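Local coordinates for protein germination-specific N-acetylmuramoyl-L-alanine amidase, Autolysin (Clostridioides difficile, PDB 7RAG) that probably cleaves the amide bond between N-acetylmuramic acid and L-alanine in peptidoglycan as a zinc-dependent amidase, and binds the lipoprotein GerS, at residues 122-127 / 171-176; 133-138 / 203-208; 144-149 / 197-202. All coordinates share one frame; numbering follows the deposited sequence.

Contact 1 of 3, residues 122-127 / 171-176; sequences QTFYPK and SVLIEC
Phe-124 and Leu-173 form a hydrogen-bonded pair between antiparallel strands, and their side chains lie side by side on the same face of the sheet. Leu-173 CD2 packs 3.6 Å from Phe-124 CD2, while the far part of the ring reaches the next residue on that face: Phe-124 CE2 is 3.5 Å from Glu-175 CD. The aromatic and carboxylate planes are turned 70° apart. Phe-124 CG is anti to the carbonyl carbon, beside its own backbone N (chi1 -50°), and the ring beyond it crosses Glu-175 obliquely.

Four backbone bonds fix this register. Phe-124 N gives a hydrogen to Leu-173 O at 2.8 Å, and Leu-173 N returns one to Phe-124 O; Gln-122 and Glu-175 exchange a second pair, with Gln-122 N 2.9 Å from Glu-175 O. Between them lies the non-hydrogen-bonded pair Thr-123 and Ile-174, whose side chains occupy the other face. There Thr-123 CG2 lies 4.0 Å from Ile-174 CG1, and Thr-123 OG1 bonds to Gln-140 of helix 130-147.

Farther out, the Gln-122 amide turns off the strand pair. Its NE2 donates to Thr-123 O at 2.9 Å and also to Glu-154 O, while OE1 accepts from Arg-153. Arg-158 makes a cation-pi contact with Phe-124. The arrangement is an antiparallel strand pair within the mixed sheet of the Amidase_3 fold, and one face borders the zinc site: Leu-173 touches the zinc ligand His-109, and the Glu-175 side chain is about 6 Å from the zinc ion.

Contact 2 of 3, residues 133-138 / 203-208; sequences KELSKC and IGIQKY
Leu-135 and Tyr-208 meet where two helical segments run at 133° to each other, their axes approaching to 8.4 Å. That closeness is clearest at Cys-138 and Gly-204, whose CA atoms are 4.7 Å apart. Gly-204 presents backbone instead of a side chain, and Cys-138 CB rests 3.4 Å from Gly-204 O.

The aromatic ring carries much of the remaining contact. Leu-135 CB sits over the centre of one face of Tyr-208 in a CH-pi arrangement, 4.0 Å from the ring centroid and 12° off the normal. The two side chains cross at about a right angle. Leu-135 CG is anti to its backbone N (chi1 171°); beyond it, CD1 packs 3.8 Å from Tyr-208 CG. Cys-138 SG approaches the edge of the ring and lies 3.7 Å from Tyr-208 CB. Glu-134 OE1 also comes to the edge, 3.8 Å from Tyr-208 CE1.

Pro-170 and Met-104, the latter on strand 104-111, touch both Leu-135 and Tyr-208 and extend the apolar surface. On helix 191-211, Gln-206 and Lys-207 pack on Leu-89 of the lipoprotein chain. The segments are thus joined by dispersion and CH-pi contacts, without hydrogen bonds between them: the glycine permits the close approach at Cys-138, the Tyr-208 ring supplies most of the rest, and the Glu-134 carboxylate stands at the exposed rim.

Contact 3 of 3, residues 144-149 / 197-202; sequences KRVVDK and IAWAIY. With EDO (1,2-ethanediol), chain D.
Val-146 and Ala-200 form the close part of this contact, with Val-146 CB 3.9 Å from Ala-200 CB. The neighbouring Val-147 extends the apolar patch: its CG2 lies 4.0 Å from Ile-197 CG1 and 4.2 Å from Ala-200 CB, so the small alanine receives both valines. Val-146 CG1, anti to its backbone N (chi1 175°), meets the indole of Trp-199 at its edge and in its plane, 3.9 Å from CD1.

The looser side is polar. A wider pi-type turn spans 144-147, and the exposed Lys-149 makes no contact across; its NZ forms a weak hydrogen bond to Arg-145 O, 3.4 Å. Val-146 CG2 lies against one face of the Arg-145 guanidinium, toward its rim. Arg-145 NH1, by a salt bridge, and Trp-199 NE1, by a hydrogen bond, reach Asp-85 of the lipoprotein chain. Tyr-202 OH is hydrogen-bonded to O2 of a 1,2-ethanediol (2.9 Å), probably from the crystallisation liquor, and to Ser-59 OG.

Helix 191-211 lies among several partners: Val-146 and Val-147 of helix 130-147 pack on Ala-200, Ile-197 and Trp-199, helix 41-58 touches Trp-199 and Tyr-202, and strand 171-178 packs against Ile-197 and Ile-201.

Overall arrangement
The three contacts illustrate how chemistry follows position in an alpha/beta fold. Contact 1 lies nearest the chain's centre and is buried, joining two strands by backbone hydrogen bonds near the zinc site. Contacts 2 and 3 lie farther out and join the same two helices, 130-147 and 191-211, at two places about 12 Å apart between centres, using apolar side chains. Contact 2 is partly buried, whereas contact 3 is buried; both meet the lipoprotein, contact 2 through packing and contact 3 also through polar bonds to Asp-85 of that chain. Both reach back to the sheet: Val-172 of contact 1 packs on Leu-135 of contact 2, and Ile-174 on Ile-201 of contact 3.

Contact 1 of 3, residues 122-127 / 171-176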
loop_
_atom_site.group_PDB
_atom_site.type_symbol
_atom_site.label_atom_id
_atom_site.label_comp_id
_atom_site.label_asym_id
_atom_site.label_seq_id
_atom_site.Cartn_x
_atom_site.Cartn_y
_atom_site.Cartn_z
ATOM N N GLN B 122 -24.363 -15.468 -10.879
ATOM C CA GLN B 122 -25.414 -14.557 -10.468
ATOM C C GLN B 122 -25.599 -14.644 -8.960
ATOM O O GLN B 122 -25.731 -15.739 -8.416
ATOM C CB GLN B 122 -26.713 -14.901 -11.186
ATOM C CG GLN B 122 -27.892 -14.096 -10.701
ATOM C CD GLN B 122 -27.812 -12.669 -11.149
ATOM O OE1 GLN B 122 -27.737 -12.397 -12.348
ATOM N NE2 GLN B 122 -27.796 -11.742 -10.196
ATOM N N THR B 123 -25.628 -13.499 -8.286
ATOM C CA THR B 123 -25.889 -13.453 -6.853
ATOM C C THR B 123 -27.302 -12.941 -6.574
ATOM O O THR B 123 -27.862 -12.147 -7.328
ATOM C CB THR B 123 -24.860 -12.572 -6.150
ATOM O OG1 THR B 123 -23.596 -12.758 -6.783
ATOM C CG2 THR B 123 -24.715 -12.969 -4.697
ATOM N N PHE B 124 -27.885 -13.431 -5.492
ATOM C CA PHE B 124 -29.207 -13.027 -5.052
ATOM C C PHE B 124 -29.145 -12.717 -3.565
ATOM O O PHE B 124 -28.296 -13.239 -2.832
ATOM C CB PHE B 124 -30.268 -14.112 -5.289
ATOM C CG PHE B 124 -30.284 -14.686 -6.678
ATOM C CD1 PHE B 124 -31.128 -14.176 -7.644
ATOM C CD2 PHE B 124 -29.491 -15.767 -7.003
ATOM C CE1 PHE B 124 -31.162 -14.724 -8.918
ATOM C CE2 PHE B 124 -29.516 -16.308 -8.270
ATOM C CZ PHE B 124 -30.353 -15.796 -9.223
ATOM N N TYR B 125 -30.084 -11.893 -3.129
ATOM C CA TYR B 125 -30.248 -11.483 -1.746
ATOM C C TYR B 125 -31.738 -11.464 -1.444
ATOM O O TYR B 125 -32.551 -11.247 -2.352
ATOM C CB TYR B 125 -29.641 -10.092 -1.496
ATOM C CG TYR B 125 -30.374 -8.969 -2.221
ATOM C CD1 TYR B 125 -31.360 -8.226 -1.574
ATOM C CD2 TYR B 125 -30.079 -8.661 -3.550
ATOM C CE1 TYR B 125 -32.028 -7.223 -2.218
ATOM C CE2 TYR B 125 -30.741 -7.657 -4.211
ATOM C CZ TYR B 125 -31.716 -6.934 -3.536
ATOM O OH TYR B 125 -32.377 -5.923 -4.176
ATOM N N PRO B 126 -32.128 -11.678 -0.188
ATOM C CA PRO B 126 -33.558 -11.674 0.140
ATOM C C PRO B 126 -34.129 -10.272 0.005
ATOM O O PRO B 126 -33.541 -9.306 0.496
ATOM C CB PRO B 126 -33.581 -12.152 1.593
ATOM C CG PRO B 126 -32.270 -11.691 2.146
ATOM C CD PRO B 126 -31.290 -11.785 1.018
ATOM N N LYS B 127 -35.292 -10.171 -0.644
ATOM C CA LYS B 127 -35.902 -8.875 -0.928
ATOM C C LYS B 127 -35.888 -7.977 0.307
ATOM O O LYS B 127 -36.106 -8.441 1.428
ATOM C CB LYS B 127 -37.338 -9.073 -1.430
ATOM C CG LYS B 127 -38.023 -7.781 -1.871
ATOM C CD LYS B 127 -39.460 -8.016 -2.376
ATOM C CE LYS B 127 -40.480 -8.083 -1.235
ATOM N NZ LYS B 127 -41.628 -7.131 -1.439
ATOM N N SER B 171 -27.506 -12.471 4.268
ATOM C CA SER B 171 -27.759 -13.766 3.664
ATOM C C SER B 171 -27.774 -13.618 2.157
ATOM O O SER B 171 -28.487 -12.764 1.640
ATOM C CB SER B 171 -29.096 -14.339 4.147
ATOM O OG SER B 171 -29.090 -14.526 5.546
ATOM N N VAL B 172 -27.002 -14.444 1.451
ATOM C CA VAL B 172 -26.942 -14.368 -0.002
ATOM C C VAL B 172 -26.895 -15.769 -0.584
ATOM O O VAL B 172 -26.387 -16.716 0.031
ATOM C CB VAL B 172 -25.729 -13.566 -0.509
ATOM C CG1 VAL B 172 -25.708 -12.181 0.111
ATOM C CG2 VAL B 172 -24.451 -14.317 -0.193
ATOM N N LEU B 173 -27.435 -15.885 -1.790
ATOM C CA LEU B 173 -27.339 -17.094 -2.587
ATOM C C LEU B 173 -26.484 -16.792 -3.802
ATOM O O LEU B 173 -26.646 -15.743 -4.425
ATOM C CB LEU B 173 -28.720 -17.571 -3.039
ATOM C CG LEU B 173 -28.693 -18.716 -4.060
ATOM C CD1 LEU B 173 -28.636 -19.991 -3.294
ATOM C CD2 LEU B 173 -29.903 -18.710 -5.004
ATOM N N ILE B 174 -25.579 -17.700 -4.146
ATOM C CA ILE B 174 -24.744 -17.537 -5.329
ATOM C C ILE B 174 -24.976 -18.710 -6.261
ATOM O O ILE B 174 -24.691 -19.859 -5.904
ATOM C CB ILE B 174 -23.259 -17.426 -4.969
ATOM C CG1 ILE B 174 -23.068 -16.455 -3.811
ATOM C CG2 ILE B 174 -22.475 -16.953 -6.167
ATOM C CD1 ILE B 174 -21.660 -16.255 -3.477
ATOM N N GLU B 175 -25.474 -18.419 -7.461
ATOM C CA GLU B 175 -25.571 -19.393 -8.542
ATOM C C GLU B 175 -24.353 -19.209 -9.429
ATOM O O GLU B 175 -24.283 -18.254 -10.208
ATOM C CB GLU B 175 -26.865 -19.213 -9.326
ATOM C CG GLU B 175 -28.048 -19.577 -8.494
ATOM C CD GLU B 175 -29.326 -19.649 -9.284
ATOM O OE1 GLU B 175 -29.313 -19.277 -10.490
ATOM O OE2 GLU B 175 -30.342 -20.082 -8.673
ATOM N N CYS B 176 -23.410 -20.136 -9.319
ATOM C CA CYS B 176 -22.061 -19.900 -9.808
ATOM C C CYS B 176 -21.955 -19.918 -11.319
ATOM O O CYS B 176 -21.053 -19.280 -11.856
ATOM C CB CYS B 176 -21.122 -20.925 -9.182
ATOM S SG CYS B 176 -21.195 -20.812 -7.384
#

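Contact 2 of 3, residues 133-138 / 203-208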
loop_
_atom_site.group_PDB
_atom_site.type_symbol
_atom_site.label_atom_id
_atom_site.label_comp_id
_atom_site.label_asym_id
_atom_site.label_seq_id
_atom_site.Cartn_x
_atom_site.Cartn_y
_atom_site.Cartn_z
ATOM N N LYS B 133 -28.105 -7.063 0.498
ATOM C CA LYS B 133 -27.897 -6.490 -0.825
ATOM C C LYS B 133 -26.473 -5.967 -0.972
ATOM O O LYS B 133 -25.816 -6.208 -1.995
ATOM C CB LYS B 133 -28.920 -5.393 -1.100
ATOM C CG LYS B 133 -29.002 -5.016 -2.591
ATOM C CD LYS B 133 -30.019 -3.900 -2.873
ATOM C CE LYS B 133 -29.521 -2.567 -2.326
ATOM N NZ LYS B 133 -30.579 -1.525 -2.185
ATOM N N GLU B 134 -25.958 -5.288 0.058
ATOM C CA GLU B 134 -24.576 -4.820 0.000
ATOM C C GLU B 134 -23.612 -5.991 -0.157
ATOM O O GLU B 134 -22.707 -5.961 -1.001
ATOM C CB GLU B 134 -24.222 -4.020 1.256
ATOM C CG GLU B 134 -25.067 -2.797 1.509
ATOM C CD GLU B 134 -24.774 -2.144 2.872
ATOM O OE1 GLU B 134 -23.819 -2.596 3.577
ATOM O OE2 GLU B 134 -25.509 -1.181 3.226
ATOM N N LEU B 135 -23.792 -7.033 0.652
ATOM C CA LEU B 135 -22.907 -8.196 0.570
ATOM C C LEU B 135 -22.972 -8.818 -0.807
ATOM O O LEU B 135 -21.933 -9.144 -1.413
ATOM C CB LEU B 135 -23.278 -9.233 1.627
ATOM C CG LEU B 135 -22.599 -10.608 1.566
ATOM C CD1 LEU B 135 -21.102 -10.552 1.787
ATOM C CD2 LEU B 135 -23.212 -11.463 2.623
ATOM N N SER B 136 -24.189 -8.964 -1.326
ATOM C CA SER B 136 -24.356 -9.552 -2.638
ATOM C C SER B 136 -23.613 -8.734 -3.671
ATOM O O SER B 136 -22.931 -9.299 -4.526
ATOM C CB SER B 136 -25.838 -9.662 -2.981
ATOM O OG SER B 136 -26.360 -8.403 -3.373
ATOM N N LYS B 137 -23.724 -7.399 -3.594
ATOM C CA LYS B 137 -23.036 -6.538 -4.553
ATOM C C LYS B 137 -21.525 -6.733 -4.477
ATOM O O LYS B 137 -20.849 -6.790 -5.509
ATOM C CB LYS B 137 -23.394 -5.071 -4.310
ATOM C CG LYS B 137 -24.800 -4.662 -4.725
ATOM C CD LYS B 137 -24.981 -3.153 -4.568
ATOM C CE LYS B 137 -26.339 -2.679 -5.044
ATOM N NZ LYS B 137 -26.444 -1.171 -5.106
ATOM N N CYS B 138 -20.977 -6.827 -3.262
ATOM C CA CYS B 138 -19.540 -7.082 -3.123
ATOM C C CYS B 138 -19.140 -8.382 -3.818
ATOM O O CYS B 138 -18.158 -8.434 -4.576
ATOM C CB CYS B 138 -19.144 -7.137 -1.646
ATOM S SG CYS B 138 -19.199 -5.550 -0.797
ATOM N N ILE B 203 -13.124 -12.991 -1.467
ATOM C CA ILE B 203 -12.749 -11.584 -1.536
ATOM C C ILE B 203 -13.980 -10.701 -1.376
ATOM O O ILE B 203 -13.930 -9.672 -0.699
ATOM C CB ILE B 203 -11.979 -11.293 -2.837
ATOM C CG1 ILE B 203 -10.584 -11.924 -2.759
ATOM C CG2 ILE B 203 -11.827 -9.808 -3.064
ATOM C CD1 ILE B 203 -9.832 -11.547 -1.495
ATOM N N GLY B 204 -15.108 -11.085 -1.978
ATOM C CA GLY B 204 -16.307 -10.277 -1.819
ATOM C C GLY B 204 -16.726 -10.157 -0.366
ATOM O O GLY B 204 -16.995 -9.060 0.130
ATOM N N ILE B 205 -16.754 -11.292 0.336
ATOM C CA ILE B 205 -17.018 -11.311 1.772
ATOM C C ILE B 205 -16.051 -10.386 2.498
ATOM O O ILE B 205 -16.449 -9.580 3.340
ATOM C CB ILE B 205 -16.920 -12.755 2.310
ATOM C CG1 ILE B 205 -18.025 -13.646 1.743
ATOM C CG2 ILE B 205 -16.972 -12.797 3.837
ATOM C CD1 ILE B 205 -17.860 -15.094 2.140
ATOM N N GLN B 206 -14.763 -10.491 2.184
ATOM C CA GLN B 206 -13.763 -9.710 2.913
ATOM C C GLN B 206 -13.935 -8.209 2.694
ATOM O O GLN B 206 -13.781 -7.423 3.632
ATOM C CB GLN B 206 -12.359 -10.156 2.516
ATOM C CG GLN B 206 -12.012 -11.571 2.987
ATOM C CD GLN B 206 -11.679 -11.644 4.466
ATOM O OE1 GLN B 206 -12.400 -11.114 5.306
ATOM N NE2 GLN B 206 -10.559 -12.293 4.793
ATOM N N LYS B 207 -14.250 -7.789 1.469
ATOM C CA LYS B 207 -14.502 -6.373 1.222
ATOM C C LYS B 207 -15.734 -5.903 1.994
ATOM O O LYS B 207 -15.698 -4.875 2.706
ATOM C CB LYS B 207 -14.660 -6.120 -0.279
ATOM C CG LYS B 207 -13.359 -6.219 -1.080
ATOM C CD LYS B 207 -13.595 -5.850 -2.553
ATOM C CE LYS B 207 -12.350 -6.136 -3.421
ATOM N NZ LYS B 207 -11.207 -5.210 -3.190
ATOM N N TYR B 208 -16.831 -6.666 1.886
ATOM C CA TYR B 208 -18.036 -6.323 2.629
ATOM C C TYR B 208 -17.735 -6.159 4.118
ATOM O O TYR B 208 -18.237 -5.236 4.766
ATOM C CB TYR B 208 -19.119 -7.389 2.414
ATOM C CG TYR B 208 -20.273 -7.213 3.358
ATOM C CD1 TYR B 208 -21.243 -6.237 3.122
ATOM C CD2 TYR B 208 -20.379 -7.980 4.511
ATOM C CE1 TYR B 208 -22.306 -6.050 4.008
ATOM C CE2 TYR B 208 -21.434 -7.800 5.400
ATOM C CZ TYR B 208 -22.389 -6.835 5.141
ATOM O OH TYR B 208 -23.440 -6.639 6.010
#

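Contact 3 of 3, residues 144-149 / 197-202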
loop_
_atom_site.group_PDB
_atom_site.type_symbol
_atom_site.label_atom_id
_atom_site.label_comp_id
_atom_site.label_asym_id
_atom_site.label_seq_id
_atom_site.Cartn_x
_atom_site.Cartn_y
_atom_site.Cartn_z
ATOM N N LYS B 144 -17.387 -10.822 -11.114
ATOM C CA LYS B 144 -17.057 -10.168 -12.377
ATOM C C LYS B 144 -15.551 -9.979 -12.534
ATOM O O LYS B 144 -14.969 -10.394 -13.539
ATOM C CB LYS B 144 -17.767 -8.816 -12.471
ATOM C CG LYS B 144 -17.639 -8.135 -13.826
ATOM C CD LYS B 144 -18.065 -6.666 -13.778
ATOM C CE LYS B 144 -17.712 -5.937 -15.082
ATOM N NZ LYS B 144 -17.690 -4.429 -14.982
ATOM N N ARG B 145 -14.899 -9.352 -11.550
ATOM C CA ARG B 145 -13.508 -8.943 -11.750
ATOM C C ARG B 145 -12.581 -10.141 -11.832
ATOM O O ARG B 145 -11.652 -10.153 -12.642
ATOM C CB ARG B 145 -13.040 -8.014 -10.632
ATOM C CG ARG B 145 -11.572 -7.615 -10.740
ATOM C CD ARG B 145 -11.083 -6.868 -9.491
ATOM N NE ARG B 145 -11.194 -7.670 -8.270
ATOM C CZ ARG B 145 -10.252 -8.506 -7.828
ATOM N NH1 ARG B 145 -9.122 -8.654 -8.495
ATOM N NH2 ARG B 145 -10.426 -9.198 -6.716
ATOM N N VAL B 146 -12.814 -11.152 -10.999
ATOM C CA VAL B 146 -11.916 -12.291 -10.892
ATOM C C VAL B 146 -12.255 -13.371 -11.909
ATOM O O VAL B 146 -11.362 -13.934 -12.543
ATOM C CB VAL B 146 -11.969 -12.839 -9.451
ATOM C CG1 VAL B 146 -11.147 -14.093 -9.337
ATOM C CG2 VAL B 146 -11.492 -11.784 -8.465
ATOM N N VAL B 147 -13.529 -13.695 -12.082
ATOM C CA VAL B 147 -13.879 -14.879 -12.855
ATOM C C VAL B 147 -14.128 -14.548 -14.321
ATOM O O VAL B 147 -13.713 -15.290 -15.212
ATOM C CB VAL B 147 -15.101 -15.564 -12.216
ATOM C CG1 VAL B 147 -15.712 -16.563 -13.184
ATOM C CG2 VAL B 147 -14.701 -16.230 -10.902
ATOM N N ASP B 148 -14.833 -13.464 -14.612
ATOM C CA ASP B 148 -15.243 -13.218 -15.989
ATOM C C ASP B 148 -15.602 -11.736 -16.121
ATOM O O ASP B 148 -16.690 -11.324 -15.705
ATOM C CB ASP B 148 -16.412 -14.125 -16.332
ATOM C CG ASP B 148 -16.955 -13.890 -17.709
ATOM O OD1 ASP B 148 -16.249 -13.267 -18.531
ATOM O OD2 ASP B 148 -18.092 -14.343 -17.967
ATOM N N LYS B 149 -14.704 -10.958 -16.734
ATOM C CA LYS B 149 -14.990 -9.539 -16.892
ATOM C C LYS B 149 -16.131 -9.302 -17.865
ATOM O O LYS B 149 -16.714 -8.213 -17.870
ATOM C CB LYS B 149 -13.742 -8.796 -17.347
ATOM C CG LYS B 149 -12.695 -8.693 -16.264
ATOM C CD LYS B 149 -11.445 -7.994 -16.770
ATOM C CE LYS B 149 -10.395 -7.943 -15.671
ATOM N NZ LYS B 149 -10.977 -7.364 -14.442
ATOM N N ILE B 197 -13.598 -19.332 -8.346
ATOM C CA ILE B 197 -14.893 -18.860 -7.854
ATOM C C ILE B 197 -14.865 -18.699 -6.340
ATOM O O ILE B 197 -15.359 -17.706 -5.786
ATOM C CB ILE B 197 -16.009 -19.829 -8.279
ATOM C CG1 ILE B 197 -16.275 -19.700 -9.772
ATOM C CG2 ILE B 197 -17.276 -19.599 -7.417
ATOM C CD1 ILE B 197 -17.151 -20.774 -10.301
ATOM N N ALA B 198 -14.310 -19.693 -5.643
ATOM C CA ALA B 198 -14.216 -19.573 -4.197
ATOM C C ALA B 198 -13.418 -18.334 -3.819
ATOM O O ALA B 198 -13.810 -17.589 -2.921
ATOM C CB ALA B 198 -13.595 -20.834 -3.600
ATOM N N TRP B 199 -12.311 -18.088 -4.520
ATOM C CA TRP B 199 -11.520 -16.888 -4.292
ATOM C C TRP B 199 -12.349 -15.621 -4.490
ATOM O O TRP B 199 -12.297 -14.696 -3.665
ATOM C CB TRP B 199 -10.316 -16.881 -5.226
ATOM C CG TRP B 199 -9.507 -15.685 -5.035
ATOM C CD1 TRP B 199 -9.470 -14.582 -5.835
ATOM C CD2 TRP B 199 -8.644 -15.414 -3.929
ATOM N NE1 TRP B 199 -8.622 -13.652 -5.302
ATOM C CE2 TRP B 199 -8.101 -14.139 -4.131
ATOM C CE3 TRP B 199 -8.269 -16.138 -2.792
ATOM C CZ2 TRP B 199 -7.205 -13.566 -3.240
ATOM C CZ3 TRP B 199 -7.380 -15.573 -1.912
ATOM C CH2 TRP B 199 -6.856 -14.299 -2.137
ATOM N N ALA B 200 -13.131 -15.560 -5.570
ATOM C CA ALA B 200 -13.955 -14.374 -5.794
ATOM C C ALA B 200 -14.949 -14.167 -4.646
ATOM O O ALA B 200 -15.102 -13.051 -4.132
ATOM C CB ALA B 200 -14.679 -14.477 -7.133
ATOM N N ILE B 201 -15.615 -15.244 -4.213
ATOM C CA ILE B 201 -16.598 -15.108 -3.139
ATOM C C ILE B 201 -15.918 -14.677 -1.847
ATOM O O ILE B 201 -16.429 -13.823 -1.100
ATOM C CB ILE B 201 -17.388 -16.410 -2.936
ATOM C CG1 ILE B 201 -17.955 -16.912 -4.270
ATOM C CG2 ILE B 201 -18.498 -16.156 -1.903
ATOM C CD1 ILE B 201 -18.790 -18.186 -4.167
ATOM N N TYR B 202 -14.764 -15.273 -1.556
ATOM C CA TYR B 202 -14.029 -14.955 -0.341
ATOM C C TYR B 202 -13.611 -13.493 -0.330
ATOM O O TYR B 202 -13.763 -12.800 0.688
ATOM C CB TYR B 202 -12.823 -15.888 -0.239
ATOM C CG TYR B 202 -11.708 -15.454 0.676
ATOM C CD1 TYR B 202 -11.857 -15.474 2.064
ATOM C CD2 TYR B 202 -10.479 -15.062 0.150
ATOM C CE1 TYR B 202 -10.817 -15.092 2.900
ATOM C CE2 TYR B 202 -9.438 -14.669 0.968
ATOM C CZ TYR B 202 -9.612 -14.690 2.342
ATOM O OH TYR B 202 -8.566 -14.307 3.141
HETATM C C1 EDO D . -5.314 -17.903 2.928
HETATM O O1 EDO D . -4.669 -16.753 3.517
HETATM C C2 EDO D . -6.546 -17.421 2.201
HETATM O O2 EDO D . -6.451 -15.979 2.185
#